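PDB 1W7C: lysyl oxidase, which acts as a copper- and topaquinone-dependent amine oxidase that probably oxidises primary amines, including peptidyl lysine side chains, to aldehydes. Local coordinates for residues 81-87 with 99-105; 365-371 with 395-400; 408-412 with 684-688; 490-494 with 596-600. All coordinates share one frame; numbering follows the deposited sequence. Where two conformers were deposited one is given.

Contact 1: residues 81-87 with 99-105; sequences RNARTVV and ELKVGPL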
# COMPACT_ATOMS: atom_id res chain seq x y z
N ARG A 81 -2.87 -40.40 -8.18
CA ARG A 81 -1.80 -39.93 -7.32
C ARG A 81 -0.50 -40.30 -8.02
O ARG A 81 -0.18 -41.49 -8.17
CB ARG A 81 -1.90 -40.63 -5.95
CG ARG A 81 -0.94 -40.12 -4.95
CD ARG A 81 -1.14 -38.68 -4.59
NE ARG A 81 -0.39 -38.37 -3.38
CZ ARG A 81 -0.23 -37.14 -2.88
NH1 ARG A 81 -0.82 -36.08 -3.43
NH2 ARG A 81 0.49 -36.97 -1.78
N ASN A 82 0.21 -39.29 -8.49
CA ASN A 82 1.42 -39.46 -9.28
C ASN A 82 2.53 -38.62 -8.68
O ASN A 82 2.28 -37.56 -8.08
CB ASN A 82 1.18 -38.97 -10.70
CG ASN A 82 0.23 -39.84 -11.49
OD1 ASN A 82 0.35 -41.06 -11.52
ND2 ASN A 82 -0.72 -39.20 -12.17
N ALA A 83 3.76 -39.07 -8.90
CA ALA A 83 4.96 -38.30 -8.61
C ALA A 83 5.64 -37.80 -9.88
O ALA A 83 5.74 -38.51 -10.86
CB ALA A 83 5.94 -39.16 -7.82
N ARG A 84 6.14 -36.58 -9.79
CA ARG A 84 7.17 -36.05 -10.70
C ARG A 84 8.51 -36.34 -10.03
O ARG A 84 8.70 -36.04 -8.84
CB ARG A 84 7.01 -34.55 -10.84
CG ARG A 84 8.20 -33.85 -11.52
CD ARG A 84 8.09 -32.37 -11.52
NE ARG A 84 9.25 -31.72 -12.09
CZ ARG A 84 10.03 -30.84 -11.47
NH1 ARG A 84 9.82 -30.53 -10.18
NH2 ARG A 84 11.06 -30.30 -12.15
N THR A 85 9.42 -36.94 -10.78
CA THR A 85 10.81 -37.13 -10.33
C THR A 85 11.75 -36.54 -11.34
O THR A 85 11.44 -36.43 -12.52
CB THR A 85 11.09 -38.64 -10.13
OG1 THR A 85 11.11 -39.32 -11.40
CG2 THR A 85 9.95 -39.32 -9.32
N VAL A 86 12.88 -36.07 -10.87
CA VAL A 86 13.93 -35.58 -11.74
C VAL A 86 15.17 -36.39 -11.36
O VAL A 86 15.59 -36.41 -10.18
CB VAL A 86 14.17 -34.06 -11.60
CG1 VAL A 86 15.23 -33.61 -12.58
CG2 VAL A 86 12.84 -33.28 -11.77
N VAL A 87 15.76 -37.03 -12.39
CA VAL A 87 16.87 -37.95 -12.23
C VAL A 87 17.96 -37.48 -13.20
O VAL A 87 17.70 -37.22 -14.38
CB VAL A 87 16.45 -39.40 -12.54
CG1 VAL A 87 17.62 -40.37 -12.42
CG2 VAL A 87 15.27 -39.82 -11.66
N GLU A 99 13.01 -35.62 -16.46
CA GLU A 99 11.82 -35.64 -15.64
C GLU A 99 11.03 -36.89 -16.03
O GLU A 99 10.82 -37.16 -17.24
CB GLU A 99 11.01 -34.35 -15.89
CG GLU A 99 11.83 -33.09 -15.69
CD GLU A 99 11.03 -31.81 -15.71
OE1 GLU A 99 10.24 -31.60 -14.77
OE2 GLU A 99 11.21 -31.06 -16.68
N LEU A 100 10.60 -37.62 -15.01
CA LEU A 100 9.89 -38.86 -15.14
C LEU A 100 8.66 -38.85 -14.23
O LEU A 100 8.73 -38.40 -13.10
CB LEU A 100 10.80 -40.05 -14.74
CG LEU A 100 12.13 -40.17 -15.51
CD1 LEU A 100 12.98 -41.23 -14.82
CD2 LEU A 100 11.94 -40.49 -16.96
N LYS A 101 7.55 -39.34 -14.77
CA LYS A 101 6.32 -39.55 -14.02
C LYS A 101 6.32 -40.96 -13.46
O LYS A 101 6.56 -41.92 -14.20
CB LYS A 101 5.10 -39.36 -14.93
CG LYS A 101 3.74 -39.62 -14.26
CD LYS A 101 2.62 -39.32 -15.26
CE LYS A 101 1.42 -40.23 -15.11
NZ LYS A 101 0.22 -39.68 -15.83
N VAL A 102 6.10 -41.07 -12.15
CA VAL A 102 5.99 -42.37 -11.48
C VAL A 102 4.62 -42.46 -10.86
O VAL A 102 4.27 -41.68 -9.99
CB VAL A 102 7.06 -42.60 -10.41
CG1 VAL A 102 6.93 -44.00 -9.83
CG2 VAL A 102 8.47 -42.37 -10.97
N GLY A 103 3.83 -43.41 -11.34
CA GLY A 103 2.49 -43.59 -10.83
C GLY A 103 1.67 -44.57 -11.64
O GLY A 103 2.15 -45.09 -12.64
N PRO A 104 0.45 -44.85 -11.21
CA PRO A 104 -0.12 -44.28 -9.98
C PRO A 104 0.45 -44.88 -8.70
O PRO A 104 1.09 -45.95 -8.72
CB PRO A 104 -1.61 -44.61 -10.11
CG PRO A 104 -1.64 -45.86 -10.94
CD PRO A 104 -0.49 -45.74 -11.90
N LEU A 105 0.20 -44.19 -7.59
CA LEU A 105 0.64 -44.59 -6.28
C LEU A 105 -0.61 -44.92 -5.44
O LEU A 105 -1.69 -44.35 -5.69
CB LEU A 105 1.42 -43.47 -5.61
CG LEU A 105 2.62 -42.92 -6.37
CD1 LEU A 105 3.28 -41.75 -5.60
CD2 LEU A 105 3.63 -44.03 -6.62
O HOH W 1 -3.87 -43.15 -7.70
O HOH W 2 -2.10 -40.64 -14.37

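Contact 2: residues 365-371 with 395-400; sequences NRFSLVP and RTLSYC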
# COMPACT_ATOMS: atom_id res chain seq x y z
N ASN A 365 12.57 -24.71 0.52
CA ASN A 365 13.55 -25.58 1.20
C ASN A 365 14.44 -24.81 2.15
O ASN A 365 15.62 -25.13 2.30
CB ASN A 365 14.39 -26.36 0.18
CG ASN A 365 15.14 -25.45 -0.77
OD1 ASN A 365 14.99 -24.22 -0.73
ND2 ASN A 365 15.93 -26.06 -1.67
N ARG A 366 13.85 -23.84 2.85
CA ARG A 366 14.59 -22.93 3.72
C ARG A 366 14.28 -23.18 5.19
O ARG A 366 14.28 -24.34 5.64
CB ARG A 366 14.37 -21.48 3.22
CG ARG A 366 14.74 -21.32 1.75
CD ARG A 366 16.23 -21.57 1.47
NE ARG A 366 16.45 -21.77 0.06
CZ ARG A 366 17.65 -22.00 -0.46
NH1 ARG A 366 18.75 -21.89 0.28
NH2 ARG A 366 17.75 -22.32 -1.71
N PHE A 367 14.10 -22.12 5.97
CA PHE A 367 14.17 -22.22 7.43
C PHE A 367 12.82 -22.05 8.09
O PHE A 367 11.88 -21.57 7.49
CB PHE A 367 15.07 -21.12 8.00
CG PHE A 367 16.48 -21.11 7.49
CD1 PHE A 367 16.82 -20.40 6.34
CD2 PHE A 367 17.50 -21.74 8.21
CE1 PHE A 367 18.12 -20.35 5.89
CE2 PHE A 367 18.82 -21.69 7.77
CZ PHE A 367 19.13 -20.99 6.62
N SER A 368 12.76 -22.41 9.37
CA SER A 368 11.57 -22.20 10.20
C SER A 368 11.35 -20.70 10.49
O SER A 368 12.30 -19.90 10.46
CB SER A 368 11.73 -22.93 11.54
OG SER A 368 11.81 -24.32 11.36
N LEU A 369 10.10 -20.37 10.81
CA LEU A 369 9.71 -19.06 11.33
C LEU A 369 10.11 -18.93 12.81
O LEU A 369 10.03 -19.89 13.56
CB LEU A 369 8.19 -18.88 11.19
CG LEU A 369 7.66 -18.82 9.79
CD1 LEU A 369 6.19 -19.16 9.74
CD2 LEU A 369 7.92 -17.48 9.20
N VAL A 370 10.49 -17.72 13.20
CA VAL A 370 10.83 -17.39 14.61
C VAL A 370 9.56 -16.97 15.32
O VAL A 370 9.02 -15.90 15.03
CB VAL A 370 11.86 -16.29 14.68
CG1 VAL A 370 12.16 -15.95 16.12
CG2 VAL A 370 13.16 -16.70 13.87
N PRO A 371 9.08 -17.78 16.25
CA PRO A 371 7.86 -17.44 16.98
C PRO A 371 7.94 -16.07 17.65
O PRO A 371 9.00 -15.66 18.12
CB PRO A 371 7.75 -18.56 18.06
CG PRO A 371 8.45 -19.72 17.42
CD PRO A 371 9.61 -19.09 16.71
N ARG A 395 9.93 -29.89 7.87
CA ARG A 395 10.15 -28.52 8.30
C ARG A 395 9.02 -28.05 9.18
O ARG A 395 7.93 -27.75 8.72
CB ARG A 395 10.25 -27.60 7.08
CG ARG A 395 11.56 -27.59 6.44
CD ARG A 395 11.76 -26.52 5.37
NE ARG A 395 12.98 -26.84 4.66
CZ ARG A 395 13.09 -27.82 3.79
NH1 ARG A 395 12.01 -28.47 3.37
NH2 ARG A 395 14.27 -28.08 3.24
N THR A 396 9.28 -28.01 10.47
CA THR A 396 8.31 -27.47 11.41
C THR A 396 8.38 -25.95 11.31
O THR A 396 9.33 -25.35 10.77
CB THR A 396 8.59 -27.93 12.84
OG1 THR A 396 9.84 -27.41 13.25
CG2 THR A 396 8.69 -29.47 12.87
N LEU A 397 7.32 -25.34 11.79
CA LEU A 397 7.20 -23.88 11.78
C LEU A 397 7.43 -23.31 10.37
O LEU A 397 8.02 -22.25 10.17
CB LEU A 397 8.11 -23.25 12.83
CG LEU A 397 7.65 -23.32 14.32
CD1 LEU A 397 7.06 -24.62 14.84
CD2 LEU A 397 8.79 -22.82 15.14
N SER A 398 6.92 -24.03 9.36
CA SER A 398 7.14 -23.69 7.97
C SER A 398 6.25 -22.54 7.46
O SER A 398 6.71 -21.70 6.69
CB SER A 398 6.88 -24.94 7.10
OG SER A 398 7.05 -24.67 5.74
N TYR A 399 5.01 -22.53 7.89
CA TYR A 399 4.13 -21.40 7.65
C TYR A 399 3.28 -21.17 8.87
O TYR A 399 3.14 -22.05 9.70
CB TYR A 399 3.33 -21.53 6.36
CG TYR A 399 2.27 -22.63 6.32
CD1 TYR A 399 0.97 -22.37 6.66
CD2 TYR A 399 2.58 -23.89 5.87
CE1 TYR A 399 -0.02 -23.34 6.55
CE2 TYR A 399 1.60 -24.88 5.74
CZ TYR A 399 0.29 -24.60 6.10
OH TYR A 399 -0.69 -25.55 5.99
N CYS A 400 2.77 -19.96 9.00
CA CYS A 400 1.92 -19.62 10.14
C CYS A 400 0.62 -19.03 9.67
O CYS A 400 0.53 -18.46 8.56
CB CYS A 400 2.61 -18.64 11.12
SG CYS A 400 2.75 -16.95 10.44
O HOH W 3 12.41 -25.20 13.90

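Contact 3: residues 408-412 with 684-688; sequences YSLLR and ENSRD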
# COMPACT_ATOMS: atom_id res chain seq x y z
N TYR A 408 -7.17 0.02 11.36
CA TYR A 408 -8.28 0.86 10.89
C TYR A 408 -9.51 -0.05 10.79
O TYR A 408 -9.39 -1.26 10.50
CB TYR A 408 -7.95 1.52 9.53
CG TYR A 408 -7.81 0.50 8.44
CD1 TYR A 408 -6.66 -0.25 8.29
CD2 TYR A 408 -8.85 0.27 7.55
CE1 TYR A 408 -6.53 -1.20 7.29
CE2 TYR A 408 -8.73 -0.66 6.55
CZ TYR A 408 -7.59 -1.41 6.42
OH TYR A 408 -7.55 -2.40 5.47
N SER A 409 -10.67 0.54 11.03
CA SER A 409 -11.92 -0.21 10.92
C SER A 409 -12.24 -0.57 9.46
O SER A 409 -11.71 0.05 8.53
CB SER A 409 -13.06 0.55 11.64
OG SER A 409 -13.69 1.43 10.74
N LEU A 410 -13.07 -1.58 9.24
CA LEU A 410 -13.38 -1.98 7.86
C LEU A 410 -14.25 -0.93 7.19
O LEU A 410 -14.09 -0.66 6.01
CB LEU A 410 -14.03 -3.37 7.83
CG LEU A 410 -14.34 -3.92 6.42
CD1 LEU A 410 -13.10 -3.98 5.55
CD2 LEU A 410 -14.95 -5.30 6.59
N LEU A 411 -15.20 -0.38 7.94
CA LEU A 411 -16.04 0.72 7.46
C LEU A 411 -16.65 1.44 8.66
O LEU A 411 -16.53 1.00 9.80
CB LEU A 411 -17.11 0.24 6.47
CG LEU A 411 -18.25 -0.64 6.95
CD1 LEU A 411 -19.24 0.09 7.86
CD2 LEU A 411 -19.02 -1.22 5.78
N ARG A 412 -17.23 2.60 8.39
CA ARG A 412 -18.00 3.29 9.40
C ARG A 412 -18.90 4.32 8.76
O ARG A 412 -18.66 4.75 7.63
CB ARG A 412 -17.07 4.05 10.38
CG ARG A 412 -16.53 5.36 9.76
CD ARG A 412 -15.55 6.15 10.63
NE ARG A 412 -15.94 6.23 12.04
CZ ARG A 412 -16.96 6.92 12.50
NH1 ARG A 412 -17.72 7.60 11.67
NH2 ARG A 412 -17.24 6.88 13.81
N GLU A 684 -22.35 -5.21 -0.33
CA GLU A 684 -21.10 -5.45 0.38
C GLU A 684 -21.35 -6.47 1.51
O GLU A 684 -22.27 -6.34 2.32
CB GLU A 684 -20.61 -4.10 0.89
CG GLU A 684 -19.26 -4.08 1.55
CD GLU A 684 -19.31 -4.53 3.00
OE1 GLU A 684 -20.16 -4.01 3.79
OE2 GLU A 684 -18.48 -5.38 3.36
N ASN A 685 -20.54 -7.53 1.55
CA ASN A 685 -20.87 -8.72 2.30
C ASN A 685 -20.20 -8.94 3.67
O ASN A 685 -20.34 -10.00 4.27
CB ASN A 685 -20.73 -9.98 1.42
CG ASN A 685 -22.05 -10.47 0.89
OD1 ASN A 685 -22.46 -11.57 1.19
ND2 ASN A 685 -22.74 -9.65 0.08
N SER A 686 -19.64 -7.89 4.25
CA SER A 686 -19.22 -7.96 5.64
C SER A 686 -20.31 -7.69 6.66
O SER A 686 -20.06 -7.84 7.86
CB SER A 686 -18.05 -7.00 5.90
OG SER A 686 -18.45 -5.64 5.90
N ARG A 687 -21.49 -7.26 6.20
CA ARG A 687 -22.50 -6.71 7.11
C ARG A 687 -23.03 -7.70 8.16
O ARG A 687 -23.58 -7.28 9.19
CB ARG A 687 -23.70 -6.17 6.32
CG ARG A 687 -23.44 -5.06 5.28
CD ARG A 687 -22.91 -3.72 5.83
NE ARG A 687 -21.55 -3.89 6.29
CZ ARG A 687 -21.11 -3.75 7.53
NH1 ARG A 687 -21.89 -3.25 8.48
NH2 ARG A 687 -19.86 -4.05 7.79
N ASP A 688 -22.85 -8.99 7.91
CA ASP A 688 -23.27 -10.01 8.85
C ASP A 688 -22.30 -10.31 10.02
O ASP A 688 -22.62 -11.06 10.95
CB ASP A 688 -23.60 -11.31 8.10
CG ASP A 688 -22.43 -11.88 7.36
OD1 ASP A 688 -21.74 -11.10 6.70
OD2 ASP A 688 -22.17 -13.09 7.37

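Contact 4: residues 490-494 with 596-600; sequences HVLNY and NWARS. With CU (copper (II) ion), chain C.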
# COMPACT_ATOMS: atom_id res chain seq x y z
N HIS A 490 13.82 -6.77 -8.49
CA HIS A 490 13.12 -7.94 -7.99
C HIS A 490 11.80 -8.01 -8.76
O HIS A 490 11.09 -7.01 -8.82
CB HIS A 490 12.77 -7.79 -6.53
CG HIS A 490 13.95 -7.67 -5.62
ND1 HIS A 490 14.58 -8.76 -5.06
CD2 HIS A 490 14.54 -6.57 -5.08
CE1 HIS A 490 15.53 -8.34 -4.25
NE2 HIS A 490 15.53 -7.01 -4.25
N VAL A 491 11.45 -9.17 -9.32
CA VAL A 491 10.14 -9.36 -9.94
C VAL A 491 9.63 -10.74 -9.57
O VAL A 491 10.39 -11.72 -9.58
CB VAL A 491 10.11 -9.14 -11.47
CG1 VAL A 491 8.67 -8.86 -11.93
CG2 VAL A 491 11.03 -8.03 -11.91
N LEU A 492 8.36 -10.82 -9.20
CA LEU A 492 7.71 -12.05 -8.70
C LEU A 492 6.48 -12.27 -9.57
O LEU A 492 5.73 -11.33 -9.81
CB LEU A 492 7.25 -11.92 -7.23
CG LEU A 492 8.30 -11.82 -6.17
CD1 LEU A 492 8.81 -10.41 -6.04
CD2 LEU A 492 7.75 -12.32 -4.82
N ASN A 493 6.24 -13.51 -9.99
CA ASN A 493 5.07 -13.90 -10.79
C ASN A 493 4.15 -14.75 -9.94
O ASN A 493 4.59 -15.71 -9.32
CB ASN A 493 5.50 -14.70 -12.02
CG ASN A 493 4.37 -14.96 -12.97
OD1 ASN A 493 3.98 -16.11 -13.16
ND2 ASN A 493 3.86 -13.90 -13.62
N TYR A 494 2.86 -14.40 -9.96
CA TYR A 494 1.82 -15.19 -9.33
C TYR A 494 0.83 -15.70 -10.38
O TYR A 494 0.30 -14.96 -11.18
CB TYR A 494 1.06 -14.35 -8.32
CG TYR A 494 1.86 -13.93 -7.09
CD1 TYR A 494 2.69 -12.82 -7.17
CD2 TYR A 494 1.77 -14.60 -5.90
CE1 TYR A 494 3.44 -12.43 -6.06
CE2 TYR A 494 2.49 -14.22 -4.81
CZ TYR A 494 3.32 -13.12 -4.89
OH TYR A 494 4.02 -12.71 -3.78
N ASN A 596 10.34 -14.77 -19.49
CA ASN A 596 9.63 -13.86 -20.40
C ASN A 596 8.30 -13.29 -19.88
O ASN A 596 7.73 -12.43 -20.49
CB ASN A 596 9.43 -14.54 -21.74
CG ASN A 596 10.70 -14.67 -22.55
OD1 ASN A 596 11.61 -13.84 -22.43
ND2 ASN A 596 10.71 -15.65 -23.47
N TRP A 597 7.84 -13.78 -18.73
CA TRP A 597 6.69 -13.25 -18.02
C TRP A 597 6.96 -11.93 -17.32
O TRP A 597 6.01 -11.27 -16.92
CB TRP A 597 6.25 -14.28 -16.94
CG TRP A 597 7.35 -14.66 -16.00
CD1 TRP A 597 8.22 -15.68 -16.18
CD2 TRP A 597 7.81 -13.92 -14.90
NE1 TRP A 597 9.19 -15.64 -15.22
CE2 TRP A 597 8.95 -14.56 -14.41
CE3 TRP A 597 7.34 -12.79 -14.21
CZ2 TRP A 597 9.64 -14.12 -13.29
CZ3 TRP A 597 8.02 -12.37 -13.07
CH2 TRP A 597 9.15 -13.03 -12.63
N ALA A 598 8.23 -11.54 -17.17
CA ALA A 598 8.60 -10.45 -16.25
C ALA A 598 8.64 -9.06 -16.89
O ALA A 598 9.05 -8.11 -16.26
CB ALA A 598 9.90 -10.77 -15.56
N ARG A 599 8.13 -8.95 -18.11
CA ARG A 599 8.28 -7.78 -18.96
C ARG A 599 7.07 -6.84 -19.01
O ARG A 599 7.20 -5.75 -19.56
CB ARG A 599 8.60 -8.21 -20.39
CG ARG A 599 7.56 -9.14 -21.03
CD ARG A 599 8.01 -9.68 -22.36
NE ARG A 599 7.12 -10.74 -22.86
CZ ARG A 599 6.02 -10.51 -23.55
NH1 ARG A 599 5.66 -9.29 -23.90
NH2 ARG A 599 5.31 -11.53 -23.96
N SER A 600 5.95 -7.26 -18.41
CA SER A 600 4.74 -6.45 -18.31
C SER A 600 4.19 -6.65 -16.92
O SER A 600 4.63 -7.53 -16.20
CB SER A 600 3.71 -6.89 -19.36
OG SER A 600 4.30 -6.76 -20.64
CU CU C . 16.88 -5.74 -3.44
O HOH W 4 18.16 -6.98 -2.13

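Contact 1: residues 81-87 with 99-105
A83 and T85 of strand 82-87 face V102 and L100 of strand 99-103 as hydrogen-bonded antiparallel pairs, each with two backbone bonds, such as A83 N to V102 O at 2.9 Å, and the short strands run 146° apart. The ladder is prolonged by L105 N to R81 O (2.8 Å), beyond the cis peptide before P104. Having no side chain, G103 lets N82 OD1 come within 3.4 Å of its CA. R84 and E99 belong to the non-hydrogen-bonded pairs and meet diagonally. The arginine chain, extended from CG to NE, presents its NE/NH2 edge, side-on, to a single oxygen: E99 OE1 receives NE at 2.9 Å and NH2 at 3.0 Å. OE1 sits in the guanidinium plane, yet the carboxylate is turned 77° against it. Y119 adds a hydrogen bond to OE1, N120 one to OE2 and E59 a salt bridge to R84 NH1. R84 thus lies between two carboxylates, which would probably stabilise its positive charge. V86 CG2 lies over one guanidinium face. On the other side of the sheet, one conformer of T85 has OG1 between its backbone N and carbonyl carbon (chi1 69°). This OG1 reaches L100 O at 3.1 Å from above the carbonyl plane, while T85 CG2 packs on V102 CG2 at 3.8 Å. A83, T85 and V102 are small enough to let V32 of helix 26-39 settle against them. This is a beta hairpin within an antiparallel sheet with a helix across one face, in the N2 domain of copper amine oxidases.

Contact 2: residues 365-371 with 395-400
The guanidinium of R395 carries N365 CA over one face, 3.3 Å from NH2, and has R366 O at its edge, near its plane. NE donates to that carbonyl oxygen at 3.0 Å with a bent 139° angle, and NH1 turns instead to T386. An arginine suits this place because its extended chain spans the gap and its flat end can serve the 365-371 loop and strand 380-388 at once. The contact fastens the loop after helix 358-361 to the corner of strand 391-405, where S398 and Y399 both face F382 in a classic beta bulge. L397 makes the corner with left-handed backbone angles, and its carbonyl oxygen accepts L369 N at 2.9 Å, almost straight at 170°. Beside this bond S368 donates OG to T396 O at 2.7 Å, coming from above the carbonyl plane. Its OG stands beside its own backbone N (chi1 -64°) and also accepts a hydrogen bond from a water. L369 is apolar where it faces the bulged strand: its CD1 meets C400 CB at 3.9 Å, next to the disulfide joining C400 to C375. The loop also leads outward, since F367 and V370 pack on T414 and I421 of the second subunit. At the far end of the contact the ring of P371, crossing the leucine at about a right angle, sets CG 3.9 Å from L397 CD2.

Contact 3: residues 408-412 with 684-688
E684 OE2 is gripped twice by S686, through OG at 2.6 Å and through backbone N at 2.9 Å; across the contact L410 touches S686, and L411 touches E684 OE1 and the R687 guanidinium. The first bond uses the syn lone pair; the amide approaches from above the carboxylate plane. L411 begins, and L410 precedes, the hairpin of strands 411-415 and 418-433, consistent with one of the arms by which copper amine oxidases embrace their partner subunit. R412 forms salt bridges with D374 and D439 of the second subunit, the latter next in sequence to the topaquinone position. On the loop side, the polar network closes on itself. E684 bends at chi2 (-82°), which turns its carboxylate toward S686. Its other oxygen, OE1, takes R687 NE at 2.9 Å nearly along the C-O axis, in a salt bridge. R687, bent at chi2 and chi3, also directs NH2 to S686 OG at 2.8 Å, with that oxygen in the guanidinium plane. The serine hydroxyl therefore donates to the glutamate and accepts from the arginine, a role well matched to a short hydroxyl side chain. These bonds fix the rotation of the guanidinium and turn one face to a hydrocarbon. R687 is drawn further by T422 through NH2 and by I266 O of the second subunit through NH1. L410 sets its CD2 3.6 Å from S686 OG, and L411, coming from the opposite direction to the arginine, lays CD2 over the guanidinium face, 3.6 Å from R687 NH2 and equally near E684 OE1.

Contact 4: residues 490-494 with 596-600
W597 holds CG between its backbone N and carbonyl carbon (chi1 55°), while N493 sends its CG anti to its backbone N (chi1 -172°), and these torsions slide the asparagine over the indole. The closest approach is by the methylene carbon: N493 CB stands 3.7 Å from the centroid of the six-membered ring of W597, over its face, in a CH-pi contact, and 3.4 Å from CE3. The amide, its plane 42° from the ring, also leans near CE3. The opposite face of the indole is covered by A598 CB of its own segment, so the ring is sandwiched between two aliphatic carbons. At the edge of the ring, near its plane, V491 O lies 3.5 Å from W597 CH2. V491 adds its CG1, packed 3.7 Å from W597 CZ3 and 4.3 Å from A598 CB. The indole, with A598 beside it, covers V491 and the CB of N493 on this side of the strand, and the small alanine lets the loop turn close to it. The polar ends are met elsewhere: N649 and S614 bond the amide of N493, and Q595 takes the indole NE1, which fixes both groups in their rotations. V491 and N493 face the 596-600 loop, while H490, L492 and Y494 point the other way, L492 packing against F442 and V456. H490 NE2 binds copper at 2.0 Å, and H488 and H654 supply the other histidine ligands, beside a water. The indole thus packs on the back of the strand whose H490 belongs to the three-histidine copper site of the copper/topaquinone oxidases.

In the fold
From the N terminus, contact 1 comes first and closes a short hairpin of 11 intervening residues in the N2 domain; its centre lies about 27 Å or more from the centres of the others. The remaining three lie in the enzyme domain. Contact 2 spans 23 residues, including strand 380-388, and ends before contact 3 opens. Contact 3 is the long closure: 271 residues separate 408-412 from 684-688, and within them contact 4 opens and shuts, spanning 101 residues between the copper-binding strand and a later loop. No contacts cross. Contacts 2 and 3 both reach the second subunit, whereas contact 4 joins parts of the interior of a single chain.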